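Local coordinates for putative lipoprotein (Parabacteroides distasonis ATCC 8503, PDB 3JX8) that is of unknown function but is probably a cell-surface lipoprotein with a beta-helix-like, adhesin-type fold that may act in adhesion or lipid binding, at residues A[24-29]-A[64-69]; A[199-204]-A[217-222]; A[15-20]-A[42-47]. One frame throughout, in Å; residues are numbered along the deposited sequence.

All three contacts are strand pairings in one elongated, helix-free chain with a beta-solenoid-like build. Interactions 1 and 2 are parallel pairs of the same sheet, on opposite sides of the chain's centre. Their centres lie 33 Å apart, and about 25 Å separates their nearest atoms. Interaction 3 is an antiparallel pair close to interaction 1, with centres 13 Å apart. These two meet at L45: L66 CD1 lies 3.8 Å from L45 CD2, and I68 CD1 packs on L45 CD1. Interactions 2 and 3 are the most distant, with centres 43 Å apart. No active site is known. The sulfate at interaction 2 probably comes from the crystallisation liquor.

Interaction 1. Residues A[24-29]-A[64-69]; sequences DEITFV and GTLKIY
I26 pairs with L66 and F28 with I68 in a parallel ladder, part of one wall of a solenoid consistent with the pectate-lyase-like clan. The segment axes lie 9° apart. Hydrogen bonds run both ways across the ladder: T27 N gives to L66 O (2.8 Å) and I68 N to T27 O (2.9 Å). L66 N to E25 O and V29 N to I68 O continue the pattern. I26 and L66 lie side by side on the inner face, with I26 CG1 4.2 Å from L66 CD2. On the other face, T65 CG2 sits 3.9 Å from T27 OG1. D24 N donates to G64 O. With D24 CG between its backbone N and carbonyl carbon (chi1 64°), OD1 faces G64 and accepts from a water at 2.9 Å; T65 OG1 gives to that water at 2.8 Å. At the far end, V29 CB meets Y69 CB at 3.6 Å. K67 turns its amine away to a salt bridge with E62. I26, L66 and I68 pack on strand 33-38, whose F34 meets the F28 ring edge-to-face; F28, L66 and I68 pack on strand 89-95. Strand 100-104 flanks 25-29, and M241 of the second subunit packs on T27.

Interaction 2. Residues A[199-204]-A[217-222]; sequences KAECNI and ILDANI. With SO4 (sulfate ion), chain I.
N203 and N221 share a first torsion, CG anti to the carbonyl carbon, which puts both CG atoms on the same side of their strands. Like second torsions (chi2 -72° and -69°) turn the amides nearly parallel, side by side, with planes 10° apart. N221 ND2 reaches N203 OD1 in a weak, bent bond of 3.2 Å. The same N221 ND2 also gives to D219 OD1 (3.1 Å), which it meets from well above the carboxylate plane. N203 ND2 gives to E201 OE2 (2.8 Å), again from above the carboxylate plane, though OE2 itself lies in the N203 amide plane. N203 ND2 also bonds N183 on the preceding strand, so the asparagines form a short asparagine ladder, a stacking known from parallel beta-helices. The carboxylates of E201 and D219 run alongside each other. Their like charges are near but not in contact, which may make one slightly easier to protonate.

The strands belong to successive coils and lie next to each other in one parallel wall of the solenoid. Backbone bonds cross in both directions, for example C202 N to D219 O at 2.7 Å. A200, C202, L218 and I204 face the interior. There L218 CD1 touches C202 SG (3.9 Å) and also nears A200 CB. Strands 209-214 and 227-231 cover this face, with I210, V212 and I228 among the partners. On the asparagine face, K199 lies beside I217, its CD 3.9 Å from CG1 of I217. The lysine chain bends beyond this point. K199 NZ then grips two oxygens of one sulfate, O1 at 2.6 Å and O2 at 2.7 Å.

Interaction 3. Residues A[15-20]-A[42-47]; sequences TREIKI and APYLSV
R16 and V47 form an antiparallel hydrogen-bonded pair, the two strand segments running at 163° to each other, with E17 and S46 as the next, non-hydrogen-bonded pair. Strand 13-17 here adds an antiparallel strand to 44-50, near the N-terminal end of the solenoid. R16 N gives to V47 O and V47 N gives to R16 O, both at 2.9 Å. I18 N then gives to L45 O (2.8 Å). Past this point a water accepts from L45 N. On the apolar side I18 and I20 pack against L45. I18 CB packs on L45 CD2 at 3.8 Å, the two side chains pointing the same way, while I18 CD1 meets V47 CG2. I20 crosses L45 at about a right angle, and its CD1 lies 3.8 Å from L45 CB. P43 CG touches I20 O. I91 and S93 of strand 89-95 cover L45. R16 leads away to a salt bridge with E14 and a cation-pi contact with F54. E17, extended beyond CG, carries the polar contact with Y44. The ring and carboxylate planes stand 82° apart. Y44 OH donates to E17 OE2 at 2.8 Å from above the carboxylate plane, while OE2 itself sits at the ring edge, in its plane.

Interaction 1. Residues A[24-29]-A[64-69]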
ATOM      1  N   ASP A  24     -24.743   6.258 -10.930  1.00 26.28           N
ATOM      2  CA  ASP A  24     -23.562   7.093 -10.982  1.00 27.11           C
ATOM      3  C   ASP A  24     -22.362   6.376 -10.401  1.00 27.12           C
ATOM      4  O   ASP A  24     -21.292   6.951 -10.274  1.00 27.54           O
ATOM      5  CB  ASP A  24     -23.806   8.419 -10.255  1.00 27.36           C
ATOM      6  CG  ASP A  24     -24.069   8.259  -8.770  1.00 28.48           C
ATOM      7  OD1 ASP A  24     -23.977   7.131  -8.220  1.00 29.42           O
ATOM      8  OD2 ASP A  24     -24.376   9.292  -8.134  1.00 32.23           O
ATOM      9  N   GLU A  25     -22.542   5.107 -10.063  1.00 27.55           N
ATOM     10  CA  GLU A  25     -21.489   4.327  -9.438  1.00 27.71           C
ATOM     11  C   GLU A  25     -21.590   2.863  -9.883  1.00 26.35           C
ATOM     12  O   GLU A  25     -22.699   2.359 -10.117  1.00 26.39           O
ATOM     13  CB  GLU A  25     -21.639   4.504  -7.942  1.00 28.61           C
ATOM     14  CG  GLU A  25     -20.659   3.762  -7.117  1.00 33.42           C
ATOM     15  CD  GLU A  25     -20.841   4.028  -5.624  1.00 39.55           C
ATOM     16  OE1 GLU A  25     -21.210   5.196  -5.260  1.00 40.81           O
ATOM     17  OE2 GLU A  25     -20.599   3.055  -4.843  1.00 40.15           O
ATOM     18  N   ILE A  26     -20.434   2.207 -10.044  1.00 25.73           N
ATOM     19  CA  ILE A  26     -20.339   0.798 -10.476  1.00 24.44           C
ATOM     20  C   ILE A  26     -19.515  -0.004  -9.488  1.00 24.98           C
ATOM     21  O   ILE A  26     -18.396   0.380  -9.168  1.00 25.16           O
ATOM     22  CB  ILE A  26     -19.679   0.647 -11.860  1.00 24.35           C
ATOM     23  CG1 ILE A  26     -20.530   1.297 -12.973  1.00 22.77           C
ATOM     24  CG2 ILE A  26     -19.433  -0.844 -12.182  1.00 22.03           C
ATOM     25  CD1 ILE A  26     -19.794   1.390 -14.363  1.00 21.57           C
ATOM     26  N   THR A  27     -20.077  -1.120  -9.015  1.00 24.91           N
ATOM     27  CA  THR A  27     -19.353  -2.160  -8.312  1.00 25.03           C
ATOM     28  C   THR A  27     -19.309  -3.333  -9.262  1.00 25.06           C
ATOM     29  O   THR A  27     -20.353  -3.931  -9.539  1.00 25.37           O
ATOM     30  CB  THR A  27     -20.107  -2.625  -7.056  1.00 24.65           C
ATOM     31  OG1 THR A  27     -20.129  -1.560  -6.131  1.00 25.00           O
ATOM     32  CG2 THR A  27     -19.408  -3.795  -6.407  1.00 25.34           C
ATOM     33  N   PHE A  28     -18.129  -3.678  -9.747  1.00 24.45           N
ATOM     34  CA  PHE A  28     -17.957  -4.748 -10.735  1.00 24.50           C
ATOM     35  C   PHE A  28     -16.916  -5.721 -10.256  1.00 24.39           C
ATOM     36  O   PHE A  28     -15.766  -5.354 -10.112  1.00 25.31           O
ATOM     37  CB  PHE A  28     -17.495  -4.152 -12.051  1.00 24.52           C
ATOM     38  CG  PHE A  28     -16.967  -5.162 -13.030  1.00 25.98           C
ATOM     39  CD1 PHE A  28     -17.651  -6.346 -13.278  1.00 28.19           C
ATOM     40  CD2 PHE A  28     -15.818  -4.889 -13.759  1.00 29.49           C
ATOM     41  CE1 PHE A  28     -17.158  -7.287 -14.189  1.00 27.38           C
ATOM     42  CE2 PHE A  28     -15.306  -5.824 -14.684  1.00 30.01           C
ATOM     43  CZ  PHE A  28     -15.994  -7.022 -14.896  1.00 28.53           C
ATOM     44  N   VAL A  29     -17.299  -6.959 -10.005  1.00 24.03           N
ATOM     45  CA  VAL A  29     -16.357  -7.972  -9.597  1.00 23.45           C
ATOM     46  C   VAL A  29     -16.408  -9.053 -10.645  1.00 23.99           C
ATOM     47  O   VAL A  29     -17.491  -9.583 -10.948  1.00 23.95           O
ATOM     48  CB  VAL A  29     -16.781  -8.605  -8.270  1.00 23.71           C
ATOM     49  CG1 VAL A  29     -15.815  -9.771  -7.891  1.00 22.16           C
ATOM     50  CG2 VAL A  29     -16.968  -7.519  -7.204  1.00 22.50           C
ATOM     51  N   GLY A  64     -28.795   3.809  -6.923  1.00 29.84           N
ATOM     52  CA  GLY A  64     -27.964   4.475  -7.897  1.00 29.21           C
ATOM     53  C   GLY A  64     -26.614   3.866  -8.187  1.00 28.15           C
ATOM     54  O   GLY A  64     -25.747   4.564  -8.712  1.00 28.06           O
ATOM     55  N   THR A  65     -26.450   2.580  -7.865  1.00 27.30           N
ATOM     56  CA  THR A  65     -25.228   1.836  -8.131  1.00 26.29           C
ATOM     57  C   THR A  65     -25.496   0.576  -8.944  1.00 26.05           C
ATOM     58  O   THR A  65     -26.340  -0.232  -8.571  1.00 26.38           O
ATOM     59  CB  THR A  65     -24.546   1.440  -6.812  1.00 26.40           C
ATOM     60  OG1 THR A  65     -24.246   2.637  -6.091  1.00 26.86           O
ATOM     61  CG2 THR A  65     -23.253   0.677  -7.044  1.00 25.52           C
ATOM     62  N   LEU A  66     -24.775   0.434 -10.059  1.00 25.16           N
ATOM     63  CA  LEU A  66     -24.768  -0.773 -10.848  1.00 24.63           C
ATOM     64  C   LEU A  66     -23.869  -1.776 -10.138  1.00 24.79           C
ATOM     65  O   LEU A  66     -22.689  -1.512  -9.878  1.00 24.34           O
ATOM     66  CB  LEU A  66     -24.268  -0.507 -12.279  1.00 24.14           C
ATOM     67  CG  LEU A  66     -24.056  -1.748 -13.153  1.00 24.59           C
ATOM     68  CD1 LEU A  66     -25.368  -2.480 -13.413  1.00 24.01           C
ATOM     69  CD2 LEU A  66     -23.333  -1.384 -14.464  1.00 22.32           C
ATOM     70  N   LYS A  67     -24.437  -2.926  -9.841  1.00 24.57           N
ATOM     71  CA  LYS A  67     -23.756  -3.978  -9.145  1.00 25.66           C
ATOM     72  C   LYS A  67     -23.760  -5.234  -9.997  1.00 24.99           C
ATOM     73  O   LYS A  67     -24.848  -5.752 -10.337  1.00 25.44           O
ATOM     74  CB  LYS A  67     -24.482  -4.243  -7.840  1.00 26.35           C
ATOM     75  CG  LYS A  67     -24.470  -3.066  -6.894  1.00 30.58           C
ATOM     76  CD  LYS A  67     -25.386  -3.336  -5.708  1.00 36.05           C
ATOM     77  CE  LYS A  67     -25.414  -2.161  -4.741  1.00 41.01           C
ATOM     78  NZ  LYS A  67     -25.931  -2.544  -3.362  1.00 43.99           N
ATOM     79  N   ILE A  68     -22.557  -5.712 -10.343  1.00 23.94           N
ATOM     80  CA  ILE A  68     -22.351  -6.948 -11.109  1.00 23.39           C
ATOM     81  C   ILE A  68     -21.275  -7.759 -10.388  1.00 23.77           C
ATOM     82  O   ILE A  68     -20.111  -7.358 -10.333  1.00 23.92           O
ATOM     83  CB  ILE A  68     -21.948  -6.671 -12.584  1.00 22.92           C
ATOM     84  CG1 ILE A  68     -23.104  -5.967 -13.300  1.00 23.37           C
ATOM     85  CG2 ILE A  68     -21.567  -7.981 -13.338  1.00 20.94           C
ATOM     86  CD1 ILE A  68     -22.805  -5.505 -14.731  1.00 20.31           C
ATOM     87  N   TYR A  69     -21.657  -8.883  -9.809  1.00 24.05           N
ATOM     88  CA  TYR A  69     -20.685  -9.725  -9.126  1.00 24.68           C
ATOM     89  C   TYR A  69     -21.253 -11.105  -8.878  1.00 24.69           C
ATOM     90  O   TYR A  69     -22.478 -11.269  -8.865  1.00 23.73           O
ATOM     91  CB  TYR A  69     -20.276  -9.071  -7.798  1.00 25.73           C
ATOM     92  CG  TYR A  69     -21.435  -8.688  -6.929  1.00 27.75           C
ATOM     93  CD1 TYR A  69     -22.035  -9.623  -6.123  1.00 31.52           C
ATOM     94  CD2 TYR A  69     -21.905  -7.394  -6.878  1.00 32.89           C
ATOM     95  CE1 TYR A  69     -23.095  -9.307  -5.322  1.00 34.36           C
ATOM     96  CE2 TYR A  69     -22.997  -7.064  -6.057  1.00 35.42           C
ATOM     97  CZ  TYR A  69     -23.576  -8.033  -5.302  1.00 36.89           C
ATOM     98  OH  TYR A  69     -24.644  -7.768  -4.476  1.00 45.51           O
TER
HETATM   99  O   HOH W   1     -24.843   5.337  -6.046  1.00 30.32           O

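Interaction 2. Residues A[199-204]-A[217-222]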
ATOM      1  N   LYS A 199       2.292  21.396 -11.791  1.00 25.73           N
ATOM      2  CA  LYS A 199       2.782  21.035 -10.475  1.00 25.91           C
ATOM      3  C   LYS A 199       2.534  19.557 -10.217  1.00 25.02           C
ATOM      4  O   LYS A 199       1.441  19.052 -10.476  1.00 24.83           O
ATOM      5  CB  LYS A 199       2.069  21.834  -9.396  1.00 26.64           C
ATOM      6  CG  LYS A 199       2.166  23.355  -9.589  1.00 30.85           C
ATOM      7  CD  LYS A 199       2.035  24.168  -8.266  1.00 34.40           C
ATOM      8  CE  LYS A 199       0.670  24.052  -7.588  1.00 37.18           C
ATOM      9  NZ  LYS A 199       0.457  25.072  -6.477  1.00 39.24           N
ATOM     10  N   ALA A 200       3.535  18.867  -9.697  1.00 24.19           N
ATOM     11  CA  ALA A 200       3.390  17.463  -9.319  1.00 23.82           C
ATOM     12  C   ALA A 200       4.036  17.164  -7.970  1.00 24.17           C
ATOM     13  O   ALA A 200       5.128  17.680  -7.631  1.00 23.86           O
ATOM     14  CB  ALA A 200       3.974  16.572 -10.364  1.00 22.64           C
ATOM     15  N   GLU A 201       3.358  16.297  -7.225  1.00 24.36           N
ATOM     16  CA  GLU A 201       3.880  15.696  -5.998  1.00 25.16           C
ATOM     17  C   GLU A 201       4.054  14.194  -6.217  1.00 24.46           C
ATOM     18  O   GLU A 201       3.116  13.519  -6.660  1.00 24.10           O
ATOM     19  CB  GLU A 201       2.873  15.900  -4.881  1.00 25.23           C
ATOM     20  CG  GLU A 201       3.414  15.537  -3.528  1.00 31.94           C
ATOM     21  CD  GLU A 201       2.336  15.536  -2.446  1.00 38.91           C
ATOM     22  OE1 GLU A 201       1.346  16.301  -2.638  1.00 45.16           O
ATOM     23  OE2 GLU A 201       2.489  14.778  -1.435  1.00 38.62           O
ATOM     24  N   CYS A 202       5.233  13.681  -5.912  1.00 23.95           N
ATOM     25  CA  CYS A 202       5.559  12.272  -6.107  1.00 23.94           C
ATOM     26  C   CYS A 202       6.013  11.671  -4.799  1.00 23.84           C
ATOM     27  O   CYS A 202       6.939  12.170  -4.147  1.00 25.00           O
ATOM     28  CB  CYS A 202       6.667  12.139  -7.116  1.00 24.20           C
ATOM     29  SG  CYS A 202       6.192  12.614  -8.761  1.00 23.88           S
ATOM     30  N   ASN A 203       5.343  10.612  -4.394  1.00 23.76           N
ATOM     31  CA  ASN A 203       5.671   9.913  -3.162  1.00 23.60           C
ATOM     32  C   ASN A 203       5.838   8.458  -3.418  1.00 23.57           C
ATOM     33  O   ASN A 203       4.933   7.835  -3.999  1.00 24.75           O
ATOM     34  CB  ASN A 203       4.563  10.076  -2.152  1.00 23.59           C
ATOM     35  CG  ASN A 203       4.414  11.508  -1.683  1.00 25.81           C
ATOM     36  OD1 ASN A 203       5.253  12.013  -0.946  1.00 28.38           O
ATOM     37  ND2 ASN A 203       3.357  12.165  -2.115  1.00 25.56           N
ATOM     38  N   ILE A 204       6.959   7.909  -2.934  1.00 23.68           N
ATOM     39  CA  ILE A 204       7.253   6.469  -2.977  1.00 22.98           C
ATOM     40  C   ILE A 204       7.597   5.908  -1.603  1.00 22.95           C
ATOM     41  O   ILE A 204       8.441   6.442  -0.873  1.00 22.08           O
ATOM     42  CB  ILE A 204       8.440   6.149  -3.908  1.00 23.35           C
ATOM     43  CG1 ILE A 204       8.164   6.662  -5.338  1.00 23.12           C
ATOM     44  CG2 ILE A 204       8.706   4.621  -3.943  1.00 22.25           C
ATOM     45  CD1 ILE A 204       9.222   6.261  -6.354  1.00 22.76           C
ATOM     46  N   ILE A 217       6.650  23.063 -10.692  1.00 24.58           N
ATOM     47  CA  ILE A 217       6.969  22.621  -9.334  1.00 23.90           C
ATOM     48  C   ILE A 217       6.925  21.089  -9.272  1.00 24.04           C
ATOM     49  O   ILE A 217       5.976  20.466  -9.758  1.00 23.41           O
ATOM     50  CB  ILE A 217       5.921  23.146  -8.311  1.00 24.05           C
ATOM     51  CG1 ILE A 217       5.868  24.676  -8.293  1.00 24.30           C
ATOM     52  CG2 ILE A 217       6.207  22.638  -6.921  1.00 21.58           C
ATOM     53  CD1 ILE A 217       7.134  25.320  -7.786  1.00 22.98           C
ATOM     54  N   LEU A 218       7.945  20.501  -8.662  1.00 23.51           N
ATOM     55  CA  LEU A 218       8.024  19.067  -8.429  1.00 23.18           C
ATOM     56  C   LEU A 218       8.447  18.841  -6.989  1.00 23.65           C
ATOM     57  O   LEU A 218       9.499  19.320  -6.542  1.00 23.27           O
ATOM     58  CB  LEU A 218       9.002  18.359  -9.377  1.00 22.81           C
ATOM     59  CG  LEU A 218       9.224  16.852  -9.153  1.00 23.01           C
ATOM     60  CD1 LEU A 218       7.876  16.046  -9.295  1.00 18.17           C
ATOM     61  CD2 LEU A 218      10.304  16.335 -10.142  1.00 20.47           C
ATOM     62  N   ASP A 219       7.622  18.102  -6.277  1.00 23.63           N
ATOM     63  CA  ASP A 219       7.885  17.742  -4.905  1.00 25.72           C
ATOM     64  C   ASP A 219       8.115  16.228  -4.924  1.00 24.92           C
ATOM     65  O   ASP A 219       7.191  15.444  -5.199  1.00 25.70           O
ATOM     66  CB  ASP A 219       6.663  18.204  -4.109  1.00 27.40           C
ATOM     67  CG  ASP A 219       6.746  17.909  -2.657  1.00 34.27           C
ATOM     68  OD1 ASP A 219       7.809  17.467  -2.166  1.00 42.19           O
ATOM     69  OD2 ASP A 219       5.701  18.136  -1.984  1.00 43.66           O
ATOM     70  N   ALA A 220       9.359  15.825  -4.694  1.00 23.90           N
ATOM     71  CA  ALA A 220       9.835  14.467  -4.939  1.00 23.63           C
ATOM     72  C   ALA A 220      10.243  13.819  -3.608  1.00 23.79           C
ATOM     73  O   ALA A 220      11.187  14.282  -2.947  1.00 25.53           O
ATOM     74  CB  ALA A 220      10.998  14.484  -5.922  1.00 21.94           C
ATOM     75  N   ASN A 221       9.507  12.789  -3.190  1.00 22.82           N
ATOM     76  CA  ASN A 221       9.691  12.161  -1.880  1.00 22.35           C
ATOM     77  C   ASN A 221       9.817  10.666  -2.007  1.00 21.99           C
ATOM     78  O   ASN A 221       8.967  10.009  -2.652  1.00 22.12           O
ATOM     79  CB  ASN A 221       8.505  12.473  -0.955  1.00 22.83           C
ATOM     80  CG  ASN A 221       8.270  13.973  -0.819  1.00 26.30           C
ATOM     81  OD1 ASN A 221       9.084  14.673  -0.227  1.00 31.70           O
ATOM     82  ND2 ASN A 221       7.225  14.482  -1.446  1.00 26.56           N
ATOM     83  N   ILE A 222      10.858  10.118  -1.392  1.00 21.01           N
ATOM     84  CA  ILE A 222      11.110   8.685  -1.387  1.00 20.71           C
ATOM     85  C   ILE A 222      11.504   8.253   0.013  1.00 21.05           C
ATOM     86  O   ILE A 222      12.400   8.855   0.666  1.00 20.29           O
ATOM     87  CB  ILE A 222      12.266   8.283  -2.332  1.00 21.21           C
ATOM     88  CG1 ILE A 222      12.028   8.831  -3.750  1.00 20.34           C
ATOM     89  CG2 ILE A 222      12.499   6.753  -2.276  1.00 19.52           C
ATOM     90  CD1 ILE A 222      13.211   8.662  -4.721  1.00 16.08           C
TER
HETATM   91  S   SO4 I  15      -0.185  27.957  -7.703  0.60 61.83           S
HETATM   92  O1  SO4 I  15       1.113  27.342  -7.475  0.60 61.38           O
HETATM   93  O2  SO4 I  15      -1.216  27.184  -7.013  0.60 60.79           O
HETATM   94  O3  SO4 I  15      -0.130  29.332  -7.237  0.60 61.41           O
HETATM   95  O4  SO4 I  15      -0.463  28.014  -9.122  0.60 61.17           O

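Interaction 3. Residues A[15-20]-A[42-47]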
ATOM      1  N   THR A  15     -27.117 -13.660 -24.255  1.00 21.58           N
ATOM      2  CA  THR A  15     -27.145 -12.241 -24.021  1.00 21.53           C
ATOM      3  C   THR A  15     -28.485 -11.860 -23.419  1.00 22.54           C
ATOM      4  O   THR A  15     -29.552 -12.265 -23.907  1.00 22.87           O
ATOM      5  CB  THR A  15     -26.941 -11.485 -25.316  1.00 21.08           C
ATOM      6  OG1 THR A  15     -25.629 -11.785 -25.795  1.00 21.11           O
ATOM      7  CG2 THR A  15     -27.103 -10.002 -25.124  1.00 17.19           C
ATOM      8  N   ARG A  16     -28.416 -11.081 -22.354  1.00 23.50           N
ATOM      9  CA  ARG A  16     -29.589 -10.526 -21.708  1.00 24.48           C
ATOM     10  C   ARG A  16     -29.438  -9.036 -21.553  1.00 25.48           C
ATOM     11  O   ARG A  16     -28.430  -8.535 -21.000  1.00 24.14           O
ATOM     12  CB  ARG A  16     -29.791 -11.130 -20.321  1.00 24.65           C
ATOM     13  CG  ARG A  16     -30.195 -12.553 -20.346  1.00 25.29           C
ATOM     14  CD  ARG A  16     -30.471 -13.088 -18.967  1.00 25.24           C
ATOM     15  NE  ARG A  16     -30.550 -14.522 -19.095  1.00 28.18           N
ATOM     16  CZ  ARG A  16     -30.726 -15.402 -18.117  1.00 29.52           C
ATOM     17  NH1 ARG A  16     -30.887 -15.044 -16.858  1.00 26.51           N
ATOM     18  NH2 ARG A  16     -30.768 -16.690 -18.444  1.00 32.85           N
ATOM     19  N   GLU A  17     -30.451  -8.328 -22.039  1.00 26.54           N
ATOM     20  CA  GLU A  17     -30.584  -6.919 -21.743  1.00 28.19           C
ATOM     21  C   GLU A  17     -31.319  -6.803 -20.437  1.00 28.51           C
ATOM     22  O   GLU A  17     -32.398  -7.345 -20.294  1.00 30.01           O
ATOM     23  CB  GLU A  17     -31.297  -6.188 -22.865  1.00 28.20           C
ATOM     24  CG  GLU A  17     -30.434  -6.126 -24.126  1.00 31.42           C
ATOM     25  CD  GLU A  17     -31.082  -5.321 -25.261  1.00 37.00           C
ATOM     26  OE1 GLU A  17     -32.290  -4.995 -25.147  1.00 40.72           O
ATOM     27  OE2 GLU A  17     -30.378  -5.005 -26.255  1.00 39.44           O
ATOM     28  N   ILE A  18     -30.739  -6.100 -19.477  1.00 29.35           N
ATOM     29  CA  ILE A  18     -31.302  -6.010 -18.134  1.00 29.38           C
ATOM     30  C   ILE A  18     -31.807  -4.597 -17.880  1.00 29.99           C
ATOM     31  O   ILE A  18     -31.085  -3.612 -18.069  1.00 30.28           O
ATOM     32  CB  ILE A  18     -30.265  -6.426 -17.088  1.00 29.35           C
ATOM     33  CG1 ILE A  18     -29.794  -7.855 -17.391  1.00 29.16           C
ATOM     34  CG2 ILE A  18     -30.865  -6.362 -15.694  1.00 29.10           C
ATOM     35  CD1 ILE A  18     -28.457  -8.209 -16.821  1.00 29.01           C
ATOM     36  N   LYS A  19     -33.071  -4.511 -17.472  1.00 30.01           N
ATOM     37  CA  LYS A  19     -33.716  -3.226 -17.209  1.00 30.21           C
ATOM     38  C   LYS A  19     -33.092  -2.597 -15.983  1.00 29.27           C
ATOM     39  O   LYS A  19     -33.001  -3.230 -14.928  1.00 29.35           O
ATOM     40  CB  LYS A  19     -35.234  -3.410 -16.991  1.00 30.94           C
ATOM     41  CG  LYS A  19     -36.073  -2.143 -17.141  1.00 31.53           C
ATOM     42  N   ILE A  20     -32.649  -1.359 -16.132  1.00 28.60           N
ATOM     43  CA  ILE A  20     -32.007  -0.653 -15.051  1.00 28.67           C
ATOM     44  C   ILE A  20     -32.381   0.834 -15.015  1.00 28.85           C
ATOM     45  O   ILE A  20     -32.652   1.424 -16.035  1.00 29.07           O
ATOM     46  CB  ILE A  20     -30.468  -0.772 -15.149  1.00 28.31           C
ATOM     47  CG1 ILE A  20     -29.938  -0.203 -16.462  1.00 29.01           C
ATOM     48  CG2 ILE A  20     -30.022  -2.200 -15.022  1.00 27.08           C
ATOM     49  CD1 ILE A  20     -28.438   0.168 -16.366  1.00 28.46           C
ATOM     50  N   ALA A  42     -31.021   6.762 -22.631  1.00 29.75           N
ATOM     51  CA  ALA A  42     -31.542   5.963 -21.536  1.00 29.34           C
ATOM     52  C   ALA A  42     -30.453   5.055 -20.951  1.00 28.64           C
ATOM     53  O   ALA A  42     -29.608   4.537 -21.681  1.00 28.85           O
ATOM     54  CB  ALA A  42     -32.728   5.118 -22.028  1.00 28.39           C
ATOM     55  N   PRO A  43     -30.465   4.856 -19.639  1.00 28.23           N
ATOM     56  CA  PRO A  43     -29.476   3.928 -19.080  1.00 28.24           C
ATOM     57  C   PRO A  43     -29.698   2.512 -19.625  1.00 28.14           C
ATOM     58  O   PRO A  43     -30.840   2.095 -19.860  1.00 28.78           O
ATOM     59  CB  PRO A  43     -29.712   4.012 -17.579  1.00 28.35           C
ATOM     60  CG  PRO A  43     -31.131   4.408 -17.447  1.00 29.02           C
ATOM     61  CD  PRO A  43     -31.463   5.277 -18.646  1.00 28.31           C
ATOM     62  N   TYR A  44     -28.607   1.806 -19.871  1.00 27.57           N
ATOM     63  CA  TYR A  44     -28.665   0.547 -20.591  1.00 27.23           C
ATOM     64  C   TYR A  44     -27.710  -0.451 -19.995  1.00 26.78           C
ATOM     65  O   TYR A  44     -26.611  -0.080 -19.610  1.00 26.93           O
ATOM     66  CB  TYR A  44     -28.279   0.791 -22.049  1.00 27.28           C
ATOM     67  CG  TYR A  44     -28.224  -0.463 -22.903  1.00 27.37           C
ATOM     68  CD1 TYR A  44     -29.382  -1.023 -23.424  1.00 28.23           C
ATOM     69  CD2 TYR A  44     -27.013  -1.063 -23.206  1.00 26.40           C
ATOM     70  CE1 TYR A  44     -29.333  -2.152 -24.207  1.00 28.99           C
ATOM     71  CE2 TYR A  44     -26.952  -2.186 -23.979  1.00 28.09           C
ATOM     72  CZ  TYR A  44     -28.113  -2.727 -24.488  1.00 29.69           C
ATOM     73  OH  TYR A  44     -28.052  -3.856 -25.268  1.00 30.70           O
ATOM     74  N   LEU A  45     -28.136  -1.704 -19.911  1.00 25.96           N
ATOM     75  CA  LEU A  45     -27.253  -2.775 -19.508  1.00 25.61           C
ATOM     76  C   LEU A  45     -27.516  -4.016 -20.323  1.00 25.68           C
ATOM     77  O   LEU A  45     -28.649  -4.494 -20.416  1.00 25.12           O
ATOM     78  CB  LEU A  45     -27.430  -3.130 -18.038  1.00 25.29           C
ATOM     79  CG  LEU A  45     -26.616  -4.319 -17.514  1.00 25.50           C
ATOM     80  CD1 LEU A  45     -25.073  -4.137 -17.684  1.00 21.90           C
ATOM     81  CD2 LEU A  45     -27.019  -4.626 -16.070  1.00 23.48           C
ATOM     82  N   SER A  46     -26.437  -4.577 -20.838  1.00 25.59           N
ATOM     83  CA  SER A  46     -26.467  -5.861 -21.498  1.00 25.63           C
ATOM     84  C   SER A  46     -25.309  -6.728 -20.994  1.00 24.62           C
ATOM     85  O   SER A  46     -24.192  -6.247 -20.879  1.00 24.85           O
ATOM     86  CB  SER A  46     -26.339  -5.637 -23.008  1.00 25.60           C
ATOM     87  OG  SER A  46     -26.033  -6.846 -23.675  1.00 27.58           O
ATOM     88  N   VAL A  47     -25.584  -8.005 -20.739  1.00 23.84           N
ATOM     89  CA  VAL A  47     -24.589  -8.967 -20.251  1.00 23.24           C
ATOM     90  C   VAL A  47     -24.676 -10.236 -21.102  1.00 23.74           C
ATOM     91  O   VAL A  47     -25.773 -10.776 -21.324  1.00 23.57           O
ATOM     92  CB  VAL A  47     -24.838  -9.361 -18.778  1.00 22.95           C
ATOM     93  CG1 VAL A  47     -23.823 -10.434 -18.323  1.00 21.27           C
ATOM     94  CG2 VAL A  47     -24.816  -8.137 -17.864  1.00 21.14           C
TER
HETATM   95  O   HOH W   2     -30.982  -2.148 -20.278  1.00 24.11           O
HETATM   96  O   HOH W   3     -32.538  -0.294 -18.784  1.00 34.29           O